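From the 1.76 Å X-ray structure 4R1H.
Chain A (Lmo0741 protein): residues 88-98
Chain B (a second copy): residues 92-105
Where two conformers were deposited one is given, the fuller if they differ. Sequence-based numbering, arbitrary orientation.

Chain A (88-98) DIAKQLTENFI
Chain B (92-105) QLTENFISEMSKLG

Residues 88-98 of chain A and those from 92 to 102 of chain B are helical, and the two helices pack antiparallel, their N-to-C directions 177° apart and their axes 10.4 Å apart at closest approach. The register is set by F97(A) facing F97(B), with CA atoms 6.6 Å apart, and by A90(A) beside M101(B), CA to CA 6.8 Å. Together the stretches bury 513 Å², with no hydrogen bond between them.

The two phenylalanines contribute most. Both adopt chi1 t (174° and 173°) with chi2 near 60°, and their rings form an offset stack, planes 5° apart and centroids separated by 4.3 Å; CD2 of F97(A) lies 3.5 Å from CD2 of F97(B). The offset places each CB over the opposing ring face, 4.0 Å from its centroid for F97(A) CB and F97(B) CB alike. Each ring also reaches a threonine with its edge: F97(A) CZ is 3.6 Å from T94(B) OG1, and F97(B) CZ is 3.5 Å from T94(A) OG1. The latter hydroxyl donates to A90(A) O (OG1 to O, 2.8 Å), one turn back, in the m rotamer.

L93(A), next in covered area, points toward chain B with chi1 m and chi2 t. Its CB lies 4.1 Å from F97(B) CE1, while its CD1 reaches M101(B) SE at 3.8 Å and L104(B) CD1 at 4.0 Å. The selenomethionine M101(B), m at all three chi angles, starts sideways but its end approaches chain A, bringing SE to 4.0 Å from A90(A) CB.

L104(B), chi1 m and chi2 t, extends the apolar contact past the helix, its CD1 3.8 Å from I89(A) CG2. G105(B) then takes positive phi (86°) in a Schellman motif, its N bonded to S102(B) O at 2.9 Å.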

ATOM      1  N   ASP A  88      -3.565   8.501  13.435  1.00 22.71           N
ATOM      2  CA  ASP A  88      -2.488   7.528  13.271  1.00 24.55           C
ATOM      3  C   ASP A  88      -2.600   6.712  11.954  1.00 22.80           C
ATOM      4  O   ASP A  88      -1.557   6.567  11.262  1.00 24.03           O
ATOM      5  CB  ASP A  88      -2.391   6.544  14.472  1.00 26.48           C
ATOM      6  CG  ASP A  88      -1.913   7.210  15.758  1.00 31.11           C
ATOM      7  OD1 ASP A  88      -1.426   8.373  15.785  1.00 31.05           O
ATOM      8  OD2 ASP A  88      -2.102   6.531  16.812  1.00 35.78           O
ATOM      9  N   ILE A  89      -3.801   6.237  11.613  1.00 20.06           N
ATOM     10  CA  ILE A  89      -3.975   5.420  10.467  1.00 21.40           C
ATOM     11  C   ILE A  89      -3.828   6.250   9.189  1.00 21.20           C
ATOM     12  O   ILE A  89      -3.091   5.815   8.243  1.00 21.13           O
ATOM     13  CB  ILE A  89      -5.281   4.687  10.467  1.00 22.92           C
ATOM     14  CG1 ILE A  89      -5.364   3.625  11.647  1.00 23.34           C
ATOM     15  CG2 ILE A  89      -5.470   3.892   9.204  1.00 22.36           C
ATOM     16  CD1 ILE A  89      -6.788   3.150  11.829  1.00 24.17           C
ATOM     17  N   ALA A  90      -4.462   7.391   9.191  1.00 21.55           N
ATOM     18  CA  ALA A  90      -4.411   8.309   8.021  1.00 20.99           C
ATOM     19  C   ALA A  90      -2.964   8.786   7.805  1.00 22.91           C
ATOM     20  O   ALA A  90      -2.499   8.887   6.647  1.00 20.28           O
ATOM     21  CB  ALA A  90      -5.312   9.493   8.194  1.00 22.45           C
ATOM     22  N   LYS A  91      -2.258   9.123   8.875  1.00 20.70           N
ATOM     23  CA  LYS A  91      -0.861   9.566   8.740  1.00 22.05           C
ATOM     24  C   LYS A  91       0.006   8.539   8.071  1.00 22.01           C
ATOM     25  O   LYS A  91       0.802   8.859   7.132  1.00 22.71           O
ATOM     26  CB  LYS A  91      -0.292   9.949  10.107  1.00 22.82           C
ATOM     27  CG  LYS A  91       1.112  10.493  10.035  1.00 27.82           C
ATOM     28  CD  LYS A  91       1.551  10.809  11.478  1.00 35.50           C
ATOM     29  CE  LYS A  91       2.884  11.515  11.504  1.00 46.03           C
ATOM     30  NZ  LYS A  91       3.916  10.615  12.108  1.00 54.69           N
ATOM     31  N   GLN A  92      -0.118   7.275   8.497  1.00 21.31           N
ATOM     32  CA  GLN A  92       0.665   6.222   7.918  0.70 24.44           C
ATOM     33  C   GLN A  92       0.322   5.970   6.439  1.00 23.55           C
ATOM     34  O   GLN A  92       1.227   5.782   5.602  1.00 20.78           O
ATOM     35  CB  GLN A  92       0.553   4.940   8.712  0.70 26.43           C
ATOM     36  CG  GLN A  92       1.526   3.872   8.225  0.70 30.80           C
ATOM     37  CD  GLN A  92       2.972   4.174   8.557  0.70 35.92           C
ATOM     38  OE1 GLN A  92       3.398   4.071   9.717  0.70 41.51           O
ATOM     39  NE2 GLN A  92       3.762   4.505   7.532  0.70 39.83           N
ATOM     40  N   LEU A  93      -0.945   5.971   6.120  1.00 19.67           N
ATOM     41  CA  LEU A  93      -1.346   5.825   4.759  1.00 20.94           C
ATOM     42  C   LEU A  93      -0.795   6.938   3.877  1.00 19.59           C
ATOM     43  O   LEU A  93      -0.287   6.666   2.761  1.00 18.46           O
ATOM     44  CB  LEU A  93      -2.851   5.795   4.603  1.00 20.64           C
ATOM     45  CG  LEU A  93      -3.614   4.552   5.092  1.00 22.42           C
ATOM     46  CD1 LEU A  93      -5.115   4.790   5.172  1.00 22.39           C
ATOM     47  CD2 LEU A  93      -3.300   3.396   4.201  1.00 24.30           C
ATOM     48  N   THR A  94      -0.879   8.147   4.347  1.00 18.92           N
ATOM     49  CA  THR A  94      -0.430   9.333   3.616  1.00 18.97           C
ATOM     50  C   THR A  94       1.119   9.321   3.490  1.00 21.27           C
ATOM     51  O   THR A  94       1.625   9.549   2.353  1.00 18.96           O
ATOM     52  CB  THR A  94      -0.928  10.584   4.254  1.00 17.67           C
ATOM     53  OG1 THR A  94      -2.348  10.527   4.371  1.00 17.71           O
ATOM     54  CG2 THR A  94      -0.608  11.771   3.418  1.00 18.53           C
ATOM     55  N   GLU A  95       1.845   9.039   4.561  1.00 18.82           N
ATOM     56  CA  GLU A  95       3.315   8.984   4.490  1.00 20.88           C
ATOM     57  C   GLU A  95       3.738   7.920   3.466  1.00 21.16           C
ATOM     58  O   GLU A  95       4.661   8.170   2.640  1.00 21.16           O
ATOM     59  CB  GLU A  95       3.933   8.651   5.847  1.00 23.08           C
ATOM     60  CG  GLU A  95       3.888   9.782   6.832  1.00 26.21           C
ATOM     61  CD  GLU A  95       4.256   9.320   8.248  1.00 32.18           C
ATOM     62  OE1 GLU A  95       4.234   8.092   8.553  1.00 37.62           O
ATOM     63  OE2 GLU A  95       4.545  10.237   9.011  1.00 35.28           O
ATOM     64  N   ASN A  96       3.103   6.747   3.497  1.00 19.69           N
ATOM     65  CA  ASN A  96       3.473   5.692   2.574  1.00 20.73           C
ATOM     66  C   ASN A  96       3.212   6.095   1.096  1.00 20.30           C
ATOM     67  O   ASN A  96       4.045   5.788   0.229  1.00 19.65           O
ATOM     68  CB  ASN A  96       2.765   4.416   2.881  1.00 24.33           C
ATOM     69  CG  ASN A  96       3.279   3.766   4.182  1.00 28.78           C
ATOM     70  OD1 ASN A  96       4.294   4.161   4.744  1.00 31.08           O
ATOM     71  ND2 ASN A  96       2.575   2.794   4.621  1.00 31.69           N
ATOM     72  N   PHE A  97       2.067   6.698   0.855  1.00 18.48           N
ATOM     73  CA  PHE A  97       1.689   7.171  -0.469  1.00 17.79           C
ATOM     74  C   PHE A  97       2.685   8.229  -0.982  1.00 17.60           C
ATOM     75  O   PHE A  97       3.191   8.114  -2.100  1.00 18.49           O
ATOM     76  CB  PHE A  97       0.275   7.720  -0.417  1.00 17.09           C
ATOM     77  CG  PHE A  97      -0.202   8.385  -1.691  1.00 16.71           C
ATOM     78  CD1 PHE A  97      -0.286   7.671  -2.865  1.00 17.01           C
ATOM     79  CD2 PHE A  97      -0.564   9.702  -1.701  1.00 17.89           C
ATOM     80  CE1 PHE A  97      -0.740   8.288  -3.998  1.00 17.69           C
ATOM     81  CE2 PHE A  97      -0.986  10.361  -2.860  1.00 18.37           C
ATOM     82  CZ  PHE A  97      -1.039   9.637  -4.031  1.00 18.39           C
ATOM     83  N   ILE A  98       2.867   9.268  -0.197  1.00 17.46           N
ATOM     84  CA  ILE A  98       3.847  10.287  -0.568  1.00 18.86           C
ATOM     85  C   ILE A  98       5.223   9.650  -0.835  1.00 18.22           C
ATOM     86  O   ILE A  98       5.911  10.050  -1.817  1.00 18.89           O
ATOM     87  CB  ILE A  98       3.882  11.411   0.470  1.00 20.31           C
ATOM     88  CG1 ILE A  98       2.548  12.170   0.408  1.00 20.38           C
ATOM     89  CG2 ILE A  98       5.080  12.336   0.167  1.00 22.02           C
ATOM     90  CD1 ILE A  98       2.440  13.092   1.554  1.00 22.75           C
TER
ATOM     91  N   GLN B  92      -2.556   3.827 -10.121  1.00 22.42           N
ATOM     92  CA  GLN B  92      -2.835   2.755  -9.209  1.00 24.90           C
ATOM     93  C   GLN B  92      -2.464   3.095  -7.799  1.00 22.05           C
ATOM     94  O   GLN B  92      -3.268   2.832  -6.851  1.00 21.21           O
ATOM     95  CB  GLN B  92      -2.078   1.487  -9.603  1.00 28.37           C
ATOM     96  CG  GLN B  92      -2.264   0.341  -8.652  1.00 34.01           C
ATOM     97  CD  GLN B  92      -2.218  -0.963  -9.363  1.00 49.01           C
ATOM     98  OE1 GLN B  92      -1.179  -1.335  -9.887  1.00 51.70           O
ATOM     99  NE2 GLN B  92      -3.372  -1.626  -9.480  1.00 58.84           N
ATOM    100  N   LEU B  93      -1.316   3.767  -7.591  1.00 19.73           N
ATOM    101  CA  LEU B  93      -0.972   4.148  -6.229  1.00 19.71           C
ATOM    102  C   LEU B  93      -2.075   5.114  -5.665  1.00 19.18           C
ATOM    103  O   LEU B  93      -2.483   5.032  -4.488  1.00 20.55           O
ATOM    104  CB  LEU B  93       0.340   4.914  -6.199  1.00 20.26           C
ATOM    105  CG  LEU B  93       1.527   3.926  -6.284  1.00 21.21           C
ATOM    106  CD1 LEU B  93       2.764   4.788  -6.590  1.00 22.37           C
ATOM    107  CD2 LEU B  93       1.780   3.307  -4.925  1.00 25.69           C
ATOM    108  N   THR B  94      -2.478   6.033  -6.502  1.00 18.43           N
ATOM    109  CA  THR B  94      -3.446   7.068  -6.079  1.00 19.24           C
ATOM    110  C   THR B  94      -4.818   6.431  -5.839  1.00 20.16           C
ATOM    111  O   THR B  94      -5.462   6.723  -4.806  1.00 20.16           O
ATOM    112  CB  THR B  94      -3.493   8.193  -7.123  1.00 19.46           C
ATOM    113  OG1 THR B  94      -2.183   8.782  -7.294  1.00 19.10           O
ATOM    114  CG2 THR B  94      -4.402   9.324  -6.691  1.00 19.47           C
ATOM    115  N   GLU B  95      -5.298   5.624  -6.772  1.00 20.42           N
ATOM    116  CA  GLU B  95      -6.575   4.935  -6.527  1.00 23.64           C
ATOM    117  C   GLU B  95      -6.551   4.156  -5.233  1.00 24.66           C
ATOM    118  O   GLU B  95      -7.558   4.162  -4.488  1.00 23.30           O
ATOM    119  CB  GLU B  95      -6.873   3.950  -7.627  1.00 27.35           C
ATOM    120  CG  GLU B  95      -7.302   4.577  -8.876  1.00 29.15           C
ATOM    121  CD  GLU B  95      -7.360   3.540 -10.046  1.00 34.97           C
ATOM    122  OE1 GLU B  95      -6.770   2.398 -10.045  1.00 38.52           O
ATOM    123  OE2 GLU B  95      -7.905   4.019 -11.023  1.00 40.71           O
ATOM    124  N   ASN B  96      -5.489   3.374  -5.004  1.00 22.93           N
ATOM    125  CA  ASN B  96      -5.404   2.601  -3.798  1.00 22.55           C
ATOM    126  C   ASN B  96      -5.425   3.459  -2.547  1.00 20.20           C
ATOM    127  O   ASN B  96      -6.144   3.119  -1.589  1.00 21.07           O
ATOM    128  CB  ASN B  96      -4.195   1.692  -3.806  1.00 23.84           C
ATOM    129  CG  ASN B  96      -4.369   0.545  -4.813  1.00 27.38           C
ATOM    130  OD1 ASN B  96      -5.466   0.345  -5.395  1.00 30.80           O
ATOM    131  ND2 ASN B  96      -3.296  -0.125  -5.091  1.00 28.72           N
ATOM    132  N   PHE B  97      -4.656   4.537  -2.556  1.00 19.66           N
ATOM    133  CA  PHE B  97      -4.649   5.481  -1.440  1.00 19.40           C
ATOM    134  C   PHE B  97      -6.026   6.064  -1.161  1.00 19.40           C
ATOM    135  O   PHE B  97      -6.490   6.052  -0.003  1.00 19.64           O
ATOM    136  CB  PHE B  97      -3.612   6.557  -1.705  1.00 19.01           C
ATOM    137  CG  PHE B  97      -3.595   7.706  -0.710  1.00 17.37           C
ATOM    138  CD1 PHE B  97      -3.296   7.482   0.646  1.00 18.14           C
ATOM    139  CD2 PHE B  97      -3.921   8.993  -1.096  1.00 18.05           C
ATOM    140  CE1 PHE B  97      -3.282   8.486   1.573  1.00 17.64           C
ATOM    141  CE2 PHE B  97      -3.877  10.030  -0.167  1.00 17.10           C
ATOM    142  CZ  PHE B  97      -3.570   9.782   1.168  1.00 16.90           C
ATOM    143  N   ILE B  98      -6.664   6.580  -2.205  1.00 18.79           N
ATOM    144  CA  ILE B  98      -8.008   7.217  -2.017  1.00 19.72           C
ATOM    145  C   ILE B  98      -8.969   6.137  -1.506  1.00 21.34           C
ATOM    146  O   ILE B  98      -9.779   6.428  -0.606  1.00 21.18           O
ATOM    147  CB  ILE B  98      -8.487   7.851  -3.287  1.00 21.24           C
ATOM    148  CG1 ILE B  98      -7.681   9.088  -3.587  1.00 22.00           C
ATOM    149  CG2 ILE B  98     -10.001   8.227  -3.204  1.00 25.51           C
ATOM    150  CD1 ILE B  98      -7.846   9.638  -4.985  1.00 24.50           C
ATOM    151  N   SER B  99      -8.863   4.914  -2.006  1.00 22.06           N
ATOM    152  CA  SER B  99      -9.703   3.803  -1.551  0.70 24.54           C
ATOM    153  C   SER B  99      -9.523   3.562  -0.065  1.00 23.68           C
ATOM    154  O   SER B  99     -10.499   3.438   0.690  1.00 22.58           O
ATOM    155  CB  SER B  99      -9.403   2.483  -2.310  0.70 26.42           C
ATOM    156  OG  SER B  99     -10.341   1.541  -1.870  0.70 26.04           O
ATOM    157  N   GLU B 100      -8.277   3.478   0.383  1.00 21.58           N
ATOM    158  CA  GLU B 100      -8.027   3.199   1.745  1.00 22.58           C
ATOM    159  C   GLU B 100      -8.494   4.343   2.687  1.00 20.88           C
ATOM    160  O   GLU B 100      -9.001   4.057   3.814  1.00 22.43           O
ATOM    161  CB  GLU B 100      -6.565   2.906   2.008  1.00 25.57           C
ATOM    162  CG  GLU B 100      -6.086   1.612   1.396  1.00 26.80           C
ATOM    163  CD  GLU B 100      -6.843   0.385   1.887  1.00 33.74           C
ATOM    164  OE1 GLU B 100      -7.034   0.235   3.094  1.00 34.86           O
ATOM    165  OE2 GLU B 100      -7.324  -0.398   1.051  1.00 41.44           O
HETATM  166  N   MSE B 101      -8.266   5.577   2.274  1.00 20.77           N
HETATM  167  CA  MSE B 101      -8.707   6.751   3.020  1.00 20.40           C
HETATM  168  C   MSE B 101     -10.234   6.794   3.085  1.00 20.51           C
HETATM  169  O   MSE B 101     -10.830   7.117   4.119  1.00 21.93           O
HETATM  170  CB  MSE B 101      -8.129   8.041   2.445  1.00 18.57           C
HETATM  171  CG  MSE B 101      -6.611   8.055   2.615  1.00 21.19           C
HETATM  172 SE   MSE B 101      -5.945   8.408   4.365  0.65 21.41          SE
HETATM  173  CE  MSE B 101      -6.044  10.354   4.229  1.00 19.98           C
ATOM    174  N   SER B 102     -10.883   6.492   1.973  1.00 20.73           N
ATOM    175  CA  SER B 102     -12.359   6.509   1.856  1.00 23.63           C
ATOM    176  C   SER B 102     -12.964   5.470   2.778  1.00 25.52           C
ATOM    177  O   SER B 102     -14.042   5.652   3.347  1.00 24.42           O
ATOM    178  CB  SER B 102     -12.787   6.249   0.440  1.00 25.01           C
ATOM    179  OG  SER B 102     -12.354   7.355  -0.379  1.00 28.21           O
ATOM    180  N   LYS B 103     -12.303   4.353   2.941  1.00 23.55           N
ATOM    181  CA  LYS B 103     -12.794   3.325   3.872  1.00 28.78           C
ATOM    182  C   LYS B 103     -12.814   3.760   5.296  1.00 28.19           C
ATOM    183  O   LYS B 103     -13.553   3.199   6.080  1.00 28.70           O
ATOM    184  CB  LYS B 103     -12.003   2.011   3.752  1.00 30.67           C
ATOM    185  CG  LYS B 103     -12.264   1.287   2.446  1.00 35.32           C
ATOM    186  CD  LYS B 103     -11.271   0.132   2.364  1.00 39.82           C
ATOM    187  CE  LYS B 103     -11.405  -0.588   1.031  1.00 47.12           C
ATOM    188  NZ  LYS B 103     -10.239  -1.507   0.868  1.00 52.49           N
ATOM    189  N   LEU B 104     -12.023   4.756   5.665  1.00 23.91           N
ATOM    190  CA  LEU B 104     -12.012   5.332   6.993  1.00 23.55           C
ATOM    191  C   LEU B 104     -13.025   6.517   7.109  1.00 24.00           C
ATOM    192  O   LEU B 104     -13.072   7.188   8.141  1.00 25.10           O
ATOM    193  CB  LEU B 104     -10.658   5.912   7.267  1.00 26.12           C
ATOM    194  CG  LEU B 104      -9.514   4.924   7.212  1.00 28.11           C
ATOM    195  CD1 LEU B 104      -8.242   5.705   7.444  1.00 33.12           C
ATOM    196  CD2 LEU B 104      -9.771   3.891   8.275  1.00 32.79           C
ATOM    197  N   GLY B 105     -13.753   6.769   6.036  1.00 24.35           N
ATOM    198  CA  GLY B 105     -14.745   7.875   6.013  1.00 24.03           C
ATOM    199  C   GLY B 105     -14.185   9.233   5.645  1.00 23.75           C
ATOM    200  O   GLY B 105     -14.890  10.243   5.806  1.00 24.18           O
TER